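PDB 2JHN: 3-methyladenine dna-glycosylase from Archaeoglobus fulgidus, which belongs to the helix-hairpin-helix superfamily of base excision DNA repair proteins and also carries a TATA-box-binding-protein-like domain near its N-terminus. Local coordinates for residues A[35-39]-A[156-161]; A[187-191]-A[215-219]; A[208-212]-A[223-227]. The protein carries 1 engineered substitution. All coordinates share one frame; numbering follows the deposited sequence.

Interaction 1: residues A[35-39]-A[156-161]; sequences WRRAI and LKFYGF
Arg36 reaches across to the backbone of Lys157 and takes its carbonyl oxygen side-on with two nitrogens: NE lies 2.8 Å from Lys157 O and NH2 3.0 Å from the same atom. The oxygen sits close to the guanidinium plane in both bonds, but it is met differently. NH2 comes in the plane of the carbonyl, whereas NE stands above it. Leu156 lays its CD2 methyl over the centre of one guanidinium face, 4.0 Å from Arg36 CZ. Nearer its backbone, the Arg36 side chain lays its methylenes over the Phe158 ring; Arg36 CD lies above it toward the rim, 3.7 Å from Phe158 CE1, in a CH-pi contact. The guanidinium is turned nearly upright to that ring, so the two planes do not stack. Arg36 gets there by an extended chain from CG to NE, launched with CG between the backbone N and the carbonyl carbon (chi1 74°).

The segments come from two sequence families, TATA-box-binding-protein-like and HhH-GPD. Strand 34-41 belongs to the five-stranded antiparallel sheet, and strand 156-159 to a small two-stranded one with 150-153. The segments 35-39 and 156-159 run at 61° to each other and do not pair as a ladder. One direct backbone bond spans them, Ala38 N to Tyr159 O at 2.8 Å and almost straight (173°). Beside it a water donates to Arg36 O and accepts from Tyr159 N, linking the two backbones.

Ala38 CB packs 4.1 Å from Phe158 CB, and Arg37 O approaches the edge of the Phe158 ring. Further out, Ala47 and Trp153 touch Phe158, Val151 hydrogen-bonds to its backbone, and Glu31 forms a salt bridge with Arg36 NH1.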
# COMPACT_ATOMS: atom_id res chain seq x y z
N TRP A 35 -2.71 -12.20 9.15
CA TRP A 35 -3.29 -11.16 8.32
C TRP A 35 -4.59 -11.65 7.67
O TRP A 35 -4.65 -12.81 7.21
CB TRP A 35 -2.29 -10.78 7.21
CG TRP A 35 -2.82 -9.87 6.12
CD1 TRP A 35 -2.78 -8.51 6.09
CD2 TRP A 35 -3.45 -10.28 4.90
NE1 TRP A 35 -3.36 -8.04 4.94
CE2 TRP A 35 -3.78 -9.10 4.19
CE3 TRP A 35 -3.80 -11.53 4.36
CZ2 TRP A 35 -4.40 -9.12 2.94
CZ3 TRP A 35 -4.44 -11.55 3.10
CH2 TRP A 35 -4.73 -10.35 2.41
N ARG A 36 -5.61 -10.79 7.60
CA ARG A 36 -6.80 -11.16 6.85
C ARG A 36 -7.58 -9.99 6.29
O ARG A 36 -7.53 -8.87 6.81
CB ARG A 36 -7.76 -12.04 7.69
CG ARG A 36 -8.51 -11.31 8.76
CD ARG A 36 -9.24 -12.33 9.69
NE ARG A 36 -10.24 -11.63 10.48
CZ ARG A 36 -10.03 -11.12 11.69
NH1 ARG A 36 -8.87 -11.27 12.31
NH2 ARG A 36 -11.01 -10.47 12.29
N ARG A 37 -8.31 -10.28 5.21
CA ARG A 37 -9.29 -9.35 4.63
C ARG A 37 -10.22 -10.09 3.70
O ARG A 37 -9.98 -11.24 3.34
CB ARG A 37 -8.62 -8.17 3.90
CG ARG A 37 -7.91 -8.50 2.62
CD ARG A 37 -7.26 -7.19 2.08
NE ARG A 37 -8.16 -6.42 1.22
CZ ARG A 37 -7.94 -5.15 0.84
NH1 ARG A 37 -6.86 -4.48 1.25
NH2 ARG A 37 -8.82 -4.55 0.05
N ALA A 38 -11.30 -9.40 3.32
CA ALA A 38 -12.20 -9.91 2.30
C ALA A 38 -11.70 -9.31 1.00
O ALA A 38 -11.30 -8.13 0.95
CB ALA A 38 -13.63 -9.47 2.58
N ILE A 39 -11.65 -10.13 -0.04
CA ILE A 39 -11.35 -9.62 -1.37
C ILE A 39 -12.53 -9.94 -2.31
O ILE A 39 -13.23 -10.94 -2.12
CB ILE A 39 -9.98 -10.11 -1.92
CG1 ILE A 39 -9.97 -11.63 -2.10
CG2 ILE A 39 -8.82 -9.66 -0.99
CD1 ILE A 39 -8.76 -12.20 -2.84
N LEU A 156 -14.68 -15.99 12.17
CA LEU A 156 -13.97 -14.72 12.00
C LEU A 156 -14.63 -13.78 11.01
O LEU A 156 -15.20 -14.21 10.03
CB LEU A 156 -12.54 -14.98 11.53
CG LEU A 156 -11.56 -15.43 12.62
CD1 LEU A 156 -10.23 -15.83 12.00
CD2 LEU A 156 -11.38 -14.30 13.65
N LYS A 157 -14.53 -12.48 11.29
CA LYS A 157 -15.05 -11.49 10.36
C LYS A 157 -13.93 -10.99 9.43
O LYS A 157 -12.85 -10.65 9.90
CB LYS A 157 -15.69 -10.34 11.14
CG LYS A 157 -16.94 -10.74 11.94
CD LYS A 157 -17.39 -9.60 12.82
CE LYS A 157 -18.40 -10.04 13.87
NZ LYS A 157 -19.17 -8.86 14.32
N PHE A 158 -14.20 -10.97 8.13
CA PHE A 158 -13.26 -10.47 7.11
C PHE A 158 -13.85 -9.22 6.44
O PHE A 158 -14.98 -9.25 5.93
CB PHE A 158 -12.99 -11.52 6.03
CG PHE A 158 -12.34 -12.78 6.55
CD1 PHE A 158 -11.01 -13.07 6.22
CD2 PHE A 158 -13.06 -13.69 7.35
CE1 PHE A 158 -10.39 -14.25 6.70
CE2 PHE A 158 -12.45 -14.85 7.83
CZ PHE A 158 -11.11 -15.14 7.50
N TYR A 159 -13.07 -8.14 6.39
CA TYR A 159 -13.56 -6.85 5.89
C TYR A 159 -12.90 -6.53 4.54
O TYR A 159 -11.71 -6.83 4.35
CB TYR A 159 -13.30 -5.75 6.92
CG TYR A 159 -13.82 -6.09 8.32
CD1 TYR A 159 -15.09 -5.67 8.75
CD2 TYR A 159 -13.05 -6.85 9.20
CE1 TYR A 159 -15.57 -6.01 10.06
CE2 TYR A 159 -13.50 -7.18 10.48
CZ TYR A 159 -14.75 -6.76 10.91
OH TYR A 159 -15.15 -7.12 12.20
N GLY A 160 -13.67 -5.94 3.62
CA GLY A 160 -13.15 -5.49 2.32
C GLY A 160 -13.29 -3.99 2.11
O GLY A 160 -14.13 -3.34 2.73
N PHE A 161 -12.46 -3.41 1.23
CA PHE A 161 -12.64 -2.01 0.88
C PHE A 161 -13.91 -1.87 0.00
O PHE A 161 -14.16 -2.72 -0.83
CB PHE A 161 -11.41 -1.44 0.12
CG PHE A 161 -11.40 0.06 0.10
CD1 PHE A 161 -10.95 0.78 1.22
CD2 PHE A 161 -11.89 0.77 -1.01
CE1 PHE A 161 -10.97 2.17 1.21
CE2 PHE A 161 -11.92 2.17 -1.01
CZ PHE A 161 -11.45 2.86 0.09
O HOH W 1 -10.23 -7.91 7.48

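Interaction 2: residues A[187-191]-A[215-219]; sequences LIVEI and FKGIG. With NA (sodium ion), chain E.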
# COMPACT_ATOMS: atom_id res chain seq x y z
N LEU A 187 -14.49 13.98 -4.93
CA LEU A 187 -13.49 13.42 -5.84
C LEU A 187 -13.56 11.87 -5.87
O LEU A 187 -13.48 11.26 -6.93
CB LEU A 187 -12.11 13.93 -5.45
CG LEU A 187 -10.92 13.60 -6.37
CD1 LEU A 187 -11.21 13.99 -7.82
CD2 LEU A 187 -9.65 14.27 -5.83
N ILE A 188 -13.71 11.25 -4.70
CA ILE A 188 -13.83 9.79 -4.60
C ILE A 188 -15.07 9.30 -5.37
O ILE A 188 -15.00 8.35 -6.15
CB ILE A 188 -13.78 9.30 -3.13
CG1 ILE A 188 -12.36 9.56 -2.58
CG2 ILE A 188 -14.19 7.81 -3.04
CD1 ILE A 188 -12.20 9.35 -1.10
N VAL A 189 -16.20 9.99 -5.20
CA VAL A 189 -17.39 9.63 -5.97
C VAL A 189 -17.11 9.76 -7.48
O VAL A 189 -17.45 8.88 -8.27
CB VAL A 189 -18.63 10.44 -5.49
CG1 VAL A 189 -19.81 10.26 -6.47
CG2 VAL A 189 -19.03 10.01 -4.08
N GLU A 190 -16.43 10.84 -7.87
CA GLU A 190 -16.02 11.05 -9.26
C GLU A 190 -15.21 9.86 -9.84
O GLU A 190 -15.52 9.33 -10.91
CB GLU A 190 -15.21 12.36 -9.35
CG GLU A 190 -15.09 12.93 -10.75
CD GLU A 190 -14.26 14.23 -10.83
OE1 GLU A 190 -14.15 14.99 -9.82
OE2 GLU A 190 -13.73 14.51 -11.93
N ILE A 191 -14.21 9.43 -9.08
CA ILE A 191 -13.39 8.29 -9.46
C ILE A 191 -14.23 7.00 -9.55
O ILE A 191 -14.04 6.18 -10.45
CB ILE A 191 -12.18 8.14 -8.49
CG1 ILE A 191 -11.24 9.38 -8.56
CG2 ILE A 191 -11.47 6.81 -8.70
CD1 ILE A 191 -10.44 9.49 -9.83
N PHE A 215 -7.86 14.65 -13.26
CA PHE A 215 -8.91 14.95 -12.30
C PHE A 215 -8.56 16.18 -11.47
O PHE A 215 -7.43 16.31 -10.99
CB PHE A 215 -9.15 13.73 -11.38
CG PHE A 215 -9.71 12.54 -12.11
CD1 PHE A 215 -11.09 12.32 -12.17
CD2 PHE A 215 -8.87 11.63 -12.74
CE1 PHE A 215 -11.61 11.22 -12.85
CE2 PHE A 215 -9.39 10.51 -13.42
CZ PHE A 215 -10.75 10.31 -13.47
N LYS A 216 -9.50 17.11 -11.31
CA LYS A 216 -9.24 18.29 -10.49
C LYS A 216 -9.17 17.90 -9.02
O LYS A 216 -10.15 17.41 -8.43
CB LYS A 216 -10.28 19.39 -10.74
CG LYS A 216 -11.68 19.02 -10.29
CD LYS A 216 -12.78 19.94 -10.88
CE LYS A 216 -14.16 19.43 -10.49
NZ LYS A 216 -14.54 18.20 -11.24
N GLY A 217 -8.00 18.08 -8.43
CA GLY A 217 -7.79 17.77 -7.02
C GLY A 217 -6.78 16.65 -6.86
O GLY A 217 -6.37 16.31 -5.73
N ILE A 218 -6.38 16.07 -7.99
CA ILE A 218 -5.26 15.12 -8.02
C ILE A 218 -4.08 15.82 -8.69
O ILE A 218 -4.11 16.08 -9.89
CB ILE A 218 -5.58 13.82 -8.76
CG1 ILE A 218 -6.79 13.11 -8.09
CG2 ILE A 218 -4.34 12.91 -8.78
CD1 ILE A 218 -7.12 11.72 -8.63
N GLY A 219 -3.03 16.10 -7.92
CA GLY A 219 -1.82 16.72 -8.47
C GLY A 219 -0.65 15.75 -8.50
O GLY A 219 -0.84 14.50 -8.41
NA NA E . -5.35 17.52 -11.43
O HOH W 2 -5.77 19.22 -9.71
O HOH W 3 -3.27 18.85 -11.94
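Lys216 NZ is held by two anionic groups: a salt bridge to Glu190, with NZ 3.5 Å from OE1, and another to the sulfonate of a 2-(N-morpholino)-ethanesulfonic acid molecule, probably from the crystallisation liquor. Glu190 gets its carboxylate there on a stretched-out chain, CG trans to the backbone N (chi1 -162°), and its OE2 rests at the rim of the Phe215 ring, 3.4 Å from CD1. Over one face of that ring Ile191 plants its CD1 methyl, centred on the ring and 3.7 Å from Phe215 CE1, a CH-pi contact. Segment 215-219 is the hairpin of a helix-hairpin-helix motif, joining helices 205-213 and 220-229, and helix 182-192 packs against it. Residues 215-218 make a type II beta turn. Its carbonyls Phe215 O and Ile218 O each bind the sodium ion at 2.5 Å, alongside two waters and Thr213 O; one of those waters also accepts from Gly217 N. On the helix side Leu187 forks over the turn: CD1 lies 3.6 Å from Lys216 O, and CD2 is 3.8 Å from Ile218 CG1. Outside the pair, Arg183 hydrogen-bonds to Lys216 O and Gln129 to Gly217 O.

Interaction 3: residues A[208-212]-A[223-227]; sequences AYEYL and AELVL
The two helices of the helix-hairpin-helix motif, 205-213 and 220-229, pack here through Leu212 and Ala223, whose CB atoms lie 3.9 Å apart near the hairpin end. No hydrogen bond joins the segments; the contact is made by apolar side chains. Tyr209 throws its ring toward the second helix because CG stands opposite the backbone N (chi1 -177°). CE1 of that ring lies 3.8 Å from Ala223 CB, and the CG methylene of Glu224 adjoins the same carbon. Leu227 crosses Tyr209 at about a right angle, with CD1 near the plane of the ring at its edge and 4.0 Å from Tyr209 CB. The N-to-C directions of the two short helical segments make an angle of 130°, between crossed and antiparallel, and their axes approach to 9.7 Å. Ala208 CB meets the other branch of Leu227, CD2, at 3.8 Å. Away from the tyrosine, Leu212 extends CD1 to within 3.8 Å of Val226 CG1. Ile122 of helix 118-127 touches both Leu212 and Val226. The carboxylate of Glu224 forms salt bridges with Arg220 and Arg263, while its CG methylene lies against Tyr209.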
# COMPACT_ATOMS: atom_id res chain seq x y z
N ALA A 208 -0.62 6.92 -17.42
CA ALA A 208 -1.30 6.81 -16.13
C ALA A 208 -1.18 8.12 -15.34
O ALA A 208 -2.16 8.57 -14.76
CB ALA A 208 -0.76 5.62 -15.34
N TYR A 209 -0.00 8.75 -15.36
CA TYR A 209 0.20 10.06 -14.71
C TYR A 209 -0.76 11.13 -15.27
O TYR A 209 -1.38 11.88 -14.52
CB TYR A 209 1.66 10.55 -14.86
CG TYR A 209 1.90 11.85 -14.13
CD1 TYR A 209 2.20 11.87 -12.77
CD2 TYR A 209 1.78 13.09 -14.80
CE1 TYR A 209 2.41 13.10 -12.07
CE2 TYR A 209 1.99 14.31 -14.11
CZ TYR A 209 2.30 14.30 -12.75
OH TYR A 209 2.49 15.51 -12.07
N GLU A 210 -0.89 11.19 -16.59
CA GLU A 210 -1.76 12.19 -17.20
C GLU A 210 -3.24 11.90 -16.94
O GLU A 210 -4.03 12.82 -16.80
CB GLU A 210 -1.49 12.33 -18.70
CG GLU A 210 -0.16 12.99 -19.02
CD GLU A 210 -0.09 14.45 -18.56
OE1 GLU A 210 -1.09 15.18 -18.75
OE2 GLU A 210 0.97 14.86 -18.03
N TYR A 211 -3.60 10.63 -16.84
CA TYR A 211 -4.97 10.28 -16.47
C TYR A 211 -5.28 10.71 -15.03
O TYR A 211 -6.28 11.41 -14.78
CB TYR A 211 -5.22 8.79 -16.67
CG TYR A 211 -6.57 8.32 -16.17
CD1 TYR A 211 -7.74 8.56 -16.89
CD2 TYR A 211 -6.66 7.62 -14.95
CE1 TYR A 211 -8.99 8.11 -16.41
CE2 TYR A 211 -7.88 7.17 -14.46
CZ TYR A 211 -9.05 7.42 -15.20
OH TYR A 211 -10.25 6.95 -14.74
N LEU A 212 -4.41 10.34 -14.10
CA LEU A 212 -4.65 10.68 -12.69
C LEU A 212 -4.74 12.19 -12.50
O LEU A 212 -5.69 12.68 -11.90
CB LEU A 212 -3.59 10.05 -11.77
CG LEU A 212 -3.70 8.52 -11.75
CD1 LEU A 212 -2.40 7.92 -11.23
CD2 LEU A 212 -4.90 8.12 -10.88
N ALA A 223 -0.63 11.67 -7.59
CA ALA A 223 -0.51 10.82 -8.79
C ALA A 223 0.73 9.90 -8.65
O ALA A 223 0.66 8.67 -8.90
CB ALA A 223 -0.48 11.68 -10.09
N GLU A 224 1.85 10.49 -8.24
CA GLU A 224 3.09 9.71 -8.05
C GLU A 224 2.99 8.70 -6.92
O GLU A 224 3.52 7.57 -7.04
CB GLU A 224 4.33 10.60 -7.90
CG GLU A 224 4.59 11.44 -9.16
CD GLU A 224 5.84 12.29 -9.07
OE1 GLU A 224 6.35 12.51 -7.94
OE2 GLU A 224 6.32 12.70 -10.17
N LEU A 225 2.32 9.07 -5.84
CA LEU A 225 2.06 8.11 -4.74
C LEU A 225 1.21 6.93 -5.26
O LEU A 225 1.55 5.76 -5.04
CB LEU A 225 1.37 8.82 -3.56
CG LEU A 225 1.25 8.10 -2.23
CD1 LEU A 225 2.69 7.88 -1.69
CD2 LEU A 225 0.43 9.01 -1.29
N VAL A 226 0.14 7.22 -5.99
CA VAL A 226 -0.70 6.14 -6.58
C VAL A 226 0.13 5.25 -7.48
O VAL A 226 0.09 4.02 -7.35
CB VAL A 226 -1.91 6.71 -7.35
CG1 VAL A 226 -2.57 5.62 -8.26
CG2 VAL A 226 -2.93 7.30 -6.35
N LEU A 227 0.90 5.86 -8.38
CA LEU A 227 1.72 5.13 -9.32
C LEU A 227 2.63 4.10 -8.62
O LEU A 227 2.73 2.96 -9.04
CB LEU A 227 2.55 6.09 -10.18
CG LEU A 227 1.74 6.61 -11.40
CD1 LEU A 227 2.34 7.89 -11.94
CD2 LEU A 227 1.77 5.54 -12.49

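How the interactions relate
Interactions 2 and 3 share one helix-hairpin-helix motif: 208-212 and 223-227 lie on its two helices, 215-219 is the hairpin between them, and 187-191 approaches from a helix earlier in the chain. They touch where Ile218 CB packs 3.3 Å from Leu212 O. Interaction 3 is buried and apolar, whereas interaction 2 is partly buried and runs from methyl-on-ring packing to an exposed lysine salt bridge and a turn that binds sodium. Interaction 1, centred about 27 Å from the centre of either, is buried too but adds polar bonds to its packing: an arginine on a carbonyl, a backbone bond and a water link the five-stranded sheet to a two-stranded one.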